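PDB 2OXB: beta-fructofuranosidase, insoluble isoenzyme CWINV1 from Arabidopsis thaliana, which hydrolyses sucrose and 1-kestose, and less readily neokestose and levan, as a secreted cell-wall invertase of glycosyl hydrolase family 32. Local coordinates for residues 398-412 / 421-433. The protein carries 1 engineered substitution. Residues are numbered along the deposited sequence; the frame is centred on the assembly and turned at random.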
loop_
_atom_site.group_PDB
_atom_site.type_symbol
_atom_site.label_atom_id
_atom_site.label_comp_id
_atom_site.label_asym_id
_atom_site.label_seq_id
_atom_site.Cartn_x
_atom_site.Cartn_y
_atom_site.Cartn_z
ATOM N N MET A 398 4.813 21.980 -11.811
ATOM C CA MET A 398 4.295 22.040 -13.175
ATOM C C MET A 398 2.930 21.367 -13.192
ATOM O O MET A 398 2.824 20.146 -13.314
ATOM C CB MET A 398 5.243 21.344 -14.160
ATOM C CG MET A 398 6.468 22.171 -14.509
ATOM S SD MET A 398 7.581 21.331 -15.628
ATOM C CE MET A 398 7.540 22.401 -17.050
ATOM N N ASN A 399 1.887 22.173 -13.030
ATOM C CA ASN A 399 0.544 21.635 -13.047
ATOM C C ASN A 399 0.230 21.042 -14.421
ATOM O O ASN A 399 1.121 20.888 -15.268
ATOM C CB ASN A 399 -0.500 22.703 -12.651
ATOM C CG ASN A 399 -0.258 24.053 -13.300
ATOM O OD1 ASN A 399 0.803 24.664 -13.133
ATOM N ND2 ASN A 399 -1.251 24.537 -14.032
ATOM N N VAL A 400 -1.038 20.705 -14.624
ATOM C CA VAL A 400 -1.535 20.097 -15.857
ATOM C C VAL A 400 -1.450 20.996 -17.103
ATOM O O VAL A 400 -1.003 20.551 -18.162
ATOM C CB VAL A 400 -2.997 19.642 -15.629
ATOM C CG1 VAL A 400 -3.494 18.795 -16.797
ATOM C CG2 VAL A 400 -3.084 18.879 -14.307
ATOM N N SER A 401 -1.866 22.255 -16.963
ATOM C CA SER A 401 -1.861 23.218 -18.064
ATOM C C SER A 401 -0.499 23.711 -18.530
ATOM O O SER A 401 -0.428 24.585 -19.392
ATOM C CB SER A 401 -2.729 24.425 -17.710
ATOM O OG SER A 401 -4.107 24.100 -17.789
ATOM N N VAL A 402 0.577 23.171 -17.960
ATOM C CA VAL A 402 1.920 23.562 -18.372
ATOM C C VAL A 402 2.432 22.532 -19.359
ATOM O O VAL A 402 2.681 21.384 -18.990
ATOM C CB VAL A 402 2.901 23.650 -17.181
ATOM C CG1 VAL A 402 4.300 23.996 -17.689
ATOM C CG2 VAL A 402 2.435 24.709 -16.185
ATOM N N LYS A 403 2.582 22.962 -20.610
ATOM C CA LYS A 403 3.034 22.110 -21.716
ATOM C C LYS A 403 4.470 21.593 -21.648
ATOM O O LYS A 403 5.329 22.167 -20.987
ATOM C CB LYS A 403 2.863 22.841 -23.057
ATOM C CG LYS A 403 1.424 23.077 -23.515
ATOM C CD LYS A 403 1.372 23.561 -24.970
ATOM C CE LYS A 403 -0.055 23.866 -25.416
ATOM N NZ LYS A 403 -0.093 24.385 -26.814
ATOM N N SER A 404 4.702 20.494 -22.359
ATOM C CA SER A 404 6.006 19.845 -22.460
ATOM C C SER A 404 6.094 19.235 -23.860
ATOM O O SER A 404 5.079 19.080 -24.550
ATOM C CB SER A 404 6.157 18.716 -21.431
ATOM O OG SER A 404 5.983 19.178 -20.109
ATOM N N GLY A 405 7.309 18.892 -24.278
ATOM C CA GLY A 405 7.482 18.270 -25.576
ATOM C C GLY A 405 6.675 16.984 -25.562
ATOM O O GLY A 405 5.752 16.814 -26.348
ATOM N N LEU A 406 7.019 16.077 -24.658
ATOM C CA LEU A 406 6.303 14.823 -24.548
ATOM C C LEU A 406 5.544 14.825 -23.222
ATOM O O LEU A 406 6.001 14.284 -22.211
ATOM C CB LEU A 406 7.273 13.626 -24.643
ATOM C CG LEU A 406 8.088 13.429 -25.938
ATOM C CD1 LEU A 406 8.735 12.035 -25.964
ATOM C CD2 LEU A 406 7.175 13.597 -27.155
ATOM N N GLY A 407 4.384 15.468 -23.227
ATOM C CA GLY A 407 3.578 15.539 -22.027
ATOM C C GLY A 407 3.008 16.930 -21.881
ATOM O O GLY A 407 3.477 17.858 -22.537
ATOM N N PRO A 408 2.020 17.108 -20.990
ATOM C CA PRO A 408 1.446 16.044 -20.151
ATOM C C PRO A 408 0.297 15.252 -20.805
ATOM O O PRO A 408 -0.570 15.832 -21.466
ATOM C CB PRO A 408 0.992 16.813 -18.922
ATOM C CG PRO A 408 0.453 18.084 -19.551
ATOM C CD PRO A 408 1.481 18.430 -20.609
ATOM N N PHE A 409 0.297 13.932 -20.608
ATOM C CA PHE A 409 -0.732 13.074 -21.185
ATOM C C PHE A 409 -1.045 11.810 -20.390
ATOM O O PHE A 409 -0.184 10.964 -20.174
ATOM C CB PHE A 409 -0.366 12.703 -22.633
ATOM C CG PHE A 409 0.803 11.738 -22.773
ATOM C CD1 PHE A 409 0.623 10.365 -22.638
ATOM C CD2 PHE A 409 2.070 12.205 -23.132
ATOM C CE1 PHE A 409 1.683 9.483 -22.868
ATOM C CE2 PHE A 409 3.125 11.321 -23.362
ATOM C CZ PHE A 409 2.937 9.960 -23.233
ATOM N N GLY A 410 -2.298 11.681 -19.963
ATOM C CA GLY A 410 -2.709 10.519 -19.195
ATOM C C GLY A 410 -4.221 10.417 -19.129
ATOM O O GLY A 410 -4.901 10.485 -20.153
ATOM N N LEU A 411 -4.758 10.285 -17.924
ATOM C CA LEU A 411 -6.199 10.152 -17.753
ATOM C C LEU A 411 -6.846 11.209 -16.885
ATOM O O LEU A 411 -6.195 11.830 -16.051
ATOM C CB LEU A 411 -6.525 8.789 -17.139
ATOM C CG LEU A 411 -6.260 7.536 -17.966
ATOM C CD1 LEU A 411 -6.448 6.287 -17.099
ATOM C CD2 LEU A 411 -7.216 7.532 -19.160
ATOM N N MET A 412 -8.140 11.410 -17.104
ATOM C CA MET A 412 -8.934 12.323 -16.290
ATOM C C MET A 412 -10.124 11.480 -15.837
ATOM O O MET A 412 -10.969 11.072 -16.646
ATOM C CB MET A 412 -9.420 13.529 -17.088
ATOM C CG MET A 412 -8.313 14.320 -17.742
ATOM S SD MET A 412 -8.789 16.035 -18.050
ATOM C CE MET A 412 -9.259 15.958 -19.732
ATOM N N GLU A 421 -14.215 20.292 -12.317
ATOM C CA GLU A 421 -13.490 19.506 -11.330
ATOM C C GLU A 421 -13.167 18.149 -11.941
ATOM O O GLU A 421 -14.054 17.427 -12.383
ATOM C CB GLU A 421 -14.294 19.349 -10.022
ATOM C CG GLU A 421 -15.454 18.388 -10.069
ATOM C CD GLU A 421 -16.324 18.445 -8.819
ATOM O OE1 GLU A 421 -17.349 17.740 -8.778
ATOM O OE2 GLU A 421 -15.991 19.195 -7.879
ATOM N N TYR A 422 -11.877 17.826 -11.999
ATOM C CA TYR A 422 -11.403 16.563 -12.564
ATOM C C TYR A 422 -10.072 16.167 -11.923
ATOM O O TYR A 422 -9.399 16.985 -11.280
ATOM C CB TYR A 422 -11.214 16.694 -14.085
ATOM C CG TYR A 422 -10.240 17.783 -14.452
ATOM C CD1 TYR A 422 -8.873 17.521 -14.570
ATOM C CD2 TYR A 422 -10.668 19.113 -14.539
ATOM C CE1 TYR A 422 -7.959 18.564 -14.752
ATOM C CE2 TYR A 422 -9.768 20.159 -14.717
ATOM C CZ TYR A 422 -8.413 19.881 -14.817
ATOM O OH TYR A 422 -7.526 20.931 -14.935
ATOM N N THR A 423 -9.709 14.898 -12.096
ATOM C CA THR A 423 -8.456 14.379 -11.567
ATOM C C THR A 423 -7.640 13.985 -12.775
ATOM O O THR A 423 -8.182 13.474 -13.744
ATOM C CB THR A 423 -8.713 13.197 -10.626
ATOM O OG1 THR A 423 -9.172 13.704 -9.363
ATOM C CG2 THR A 423 -7.448 12.384 -10.422
ATOM N N SER A 424 -6.341 14.234 -12.738
ATOM C CA SER A 424 -5.535 13.947 -13.908
ATOM C C SER A 424 -4.200 13.266 -13.704
ATOM O O SER A 424 -3.196 13.916 -13.433
ATOM C CB SER A 424 -5.324 15.250 -14.669
ATOM O OG SER A 424 -5.047 16.303 -13.750
ATOM N N VAL A 425 -4.196 11.948 -13.844
ATOM C CA VAL A 425 -2.969 11.185 -13.729
ATOM C C VAL A 425 -2.428 11.122 -15.155
ATOM O O VAL A 425 -3.166 10.817 -16.098
ATOM C CB VAL A 425 -3.252 9.775 -13.222
ATOM C CG1 VAL A 425 -1.990 8.942 -13.265
ATOM C CG2 VAL A 425 -3.812 9.849 -11.806
ATOM N N TYR A 426 -1.147 11.417 -15.323
ATOM C CA TYR A 426 -0.577 11.407 -16.653
ATOM C C TYR A 426 0.918 11.163 -16.635
ATOM O O TYR A 426 1.504 10.902 -15.584
ATOM C CB TYR A 426 -0.885 12.739 -17.324
ATOM C CG TYR A 426 -0.416 13.928 -16.525
ATOM C CD1 TYR A 426 0.938 14.230 -16.429
ATOM C CD2 TYR A 426 -1.320 14.739 -15.849
ATOM C CE1 TYR A 426 1.385 15.311 -15.684
ATOM C CE2 TYR A 426 -0.885 15.829 -15.089
ATOM C CZ TYR A 426 0.472 16.108 -15.013
ATOM O OH TYR A 426 0.918 17.177 -14.270
ATOM N N PHE A 427 1.515 11.262 -17.818
ATOM C CA PHE A 427 2.944 11.060 -18.030
ATOM C C PHE A 427 3.600 12.282 -18.660
ATOM O O PHE A 427 2.929 13.106 -19.283
ATOM C CB PHE A 427 3.183 9.892 -18.980
ATOM C CG PHE A 427 2.895 8.553 -18.384
ATOM C CD1 PHE A 427 3.673 8.070 -17.333
ATOM C CD2 PHE A 427 1.867 7.758 -18.886
ATOM C CE1 PHE A 427 3.437 6.816 -16.792
ATOM C CE2 PHE A 427 1.620 6.494 -18.351
ATOM C CZ PHE A 427 2.408 6.024 -17.301
ATOM N N ARG A 428 4.921 12.373 -18.489
ATOM C CA ARG A 428 5.766 13.428 -19.058
ATOM C C ARG A 428 7.129 12.787 -19.320
ATOM O O ARG A 428 7.750 12.260 -18.405
ATOM C CB ARG A 428 5.940 14.573 -18.081
ATOM C CG ARG A 428 4.804 15.542 -18.030
ATOM C CD ARG A 428 4.811 16.171 -16.667
ATOM N NE ARG A 428 3.928 17.317 -16.565
ATOM C CZ ARG A 428 4.303 18.554 -16.830
ATOM N NH1 ARG A 428 5.545 18.796 -17.214
ATOM N NH2 ARG A 428 3.439 19.542 -16.691
ATOM N N ILE A 429 7.582 12.819 -20.570
ATOM C CA ILE A 429 8.869 12.218 -20.929
ATOM C C ILE A 429 9.941 13.273 -21.198
ATOM O O ILE A 429 9.728 14.234 -21.932
ATOM C CB ILE A 429 8.776 11.331 -22.215
ATOM C CG1 ILE A 429 7.684 10.265 -22.078
ATOM C CG2 ILE A 429 10.132 10.697 -22.504
ATOM C CD1 ILE A 429 7.894 9.269 -20.967
ATOM N N PHE A 430 11.104 13.065 -20.606
ATOM C CA PHE A 430 12.222 13.958 -20.798
ATOM C C PHE A 430 13.456 13.094 -20.998
ATOM O O PHE A 430 13.409 11.875 -20.799
ATOM C CB PHE A 430 12.402 14.860 -19.580
ATOM C CG PHE A 430 11.232 15.765 -19.324
ATOM C CD1 PHE A 430 10.832 16.689 -20.286
ATOM C CD2 PHE A 430 10.526 15.691 -18.127
ATOM C CE1 PHE A 430 9.748 17.525 -20.063
ATOM C CE2 PHE A 430 9.441 16.522 -17.893
ATOM C CZ PHE A 430 9.048 17.443 -18.863
ATOM N N LYS A 431 14.555 13.727 -21.394
ATOM C CA LYS A 431 15.813 13.020 -21.616
ATOM C C LYS A 431 16.674 13.136 -20.366
ATOM O O LYS A 431 16.828 14.221 -19.818
ATOM C CB LYS A 431 16.555 13.625 -22.816
ATOM C CG LYS A 431 15.690 13.807 -24.068
ATOM C CD LYS A 431 16.535 14.083 -25.315
ATOM C CE LYS A 431 15.664 14.252 -26.554
ATOM N NZ LYS A 431 16.457 14.433 -27.813
ATOM N N ALA A 432 17.213 12.015 -19.906
ATOM C CA ALA A 432 18.062 12.026 -18.726
ATOM C C ALA A 432 19.236 12.971 -18.967
ATOM O O ALA A 432 19.575 13.782 -18.108
ATOM C CB ALA A 432 18.563 10.618 -18.424
ATOM N N ARG A 433 19.844 12.854 -20.145
ATOM C CA ARG A 433 20.973 13.688 -20.548
ATOM C C ARG A 433 20.650 14.319 -21.899
ATOM O O ARG A 433 19.732 15.130 -21.988
ATOM C CB ARG A 433 22.243 12.846 -20.646
ATOM C CG ARG A 433 22.661 12.239 -19.325
ATOM C CD ARG A 433 23.160 13.299 -18.350
ATOM N NE ARG A 433 22.123 14.180 -17.803
ATOM C CZ ARG A 433 21.966 15.465 -18.126
ATOM N NH1 ARG A 433 22.769 16.044 -19.010
ATOM N NH2 ARG A 433 21.026 16.193 -17.533
#
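Met398 lays its CB and SD against the guanidinium of Arg428. Asn399 O meets NH2 of Arg428 at the guanidinium edge, in a weak, bent hydrogen bond of 3.0 Å. The arginine chain runs extended from CG to NE, which carries its end to the loop carbonyls. Val400 CG2 touches the edge of the Tyr426 ring at CE2, 3.8 Å away. Ser404 OG lies at the edge of the Phe430 ring, 3.7 Å from CZ. Pro408, after a cis peptide bond, sets CB over one face of the Tyr426 ring, a CH-pi contact 3.8 Å from the centroid. Tyr426 CG stands between its backbone N and carbonyl carbon (chi1 55°), which brings one ring face under Pro408 CB. Without the Tyr426 ring, as with an alanine here, Pro408 CB and Val400 CG2 would probably lose the surface they pack on. Phe409 and Phe427 form an antiparallel hydrogen-bonded pair, with Phe409 N to Phe427 O at 3.1 Å. Gly410 lies opposite Tyr426 in a non-hydrogen-bonded pair. Met412 SD makes an oblique Met-aromatic contact with Tyr422. The two strands form a beta hairpin, flanked by strands 510-515 and 439-446. Phe409, Leu411 and Phe427 pack on strand 473-480 across the C-terminal beta-sandwich.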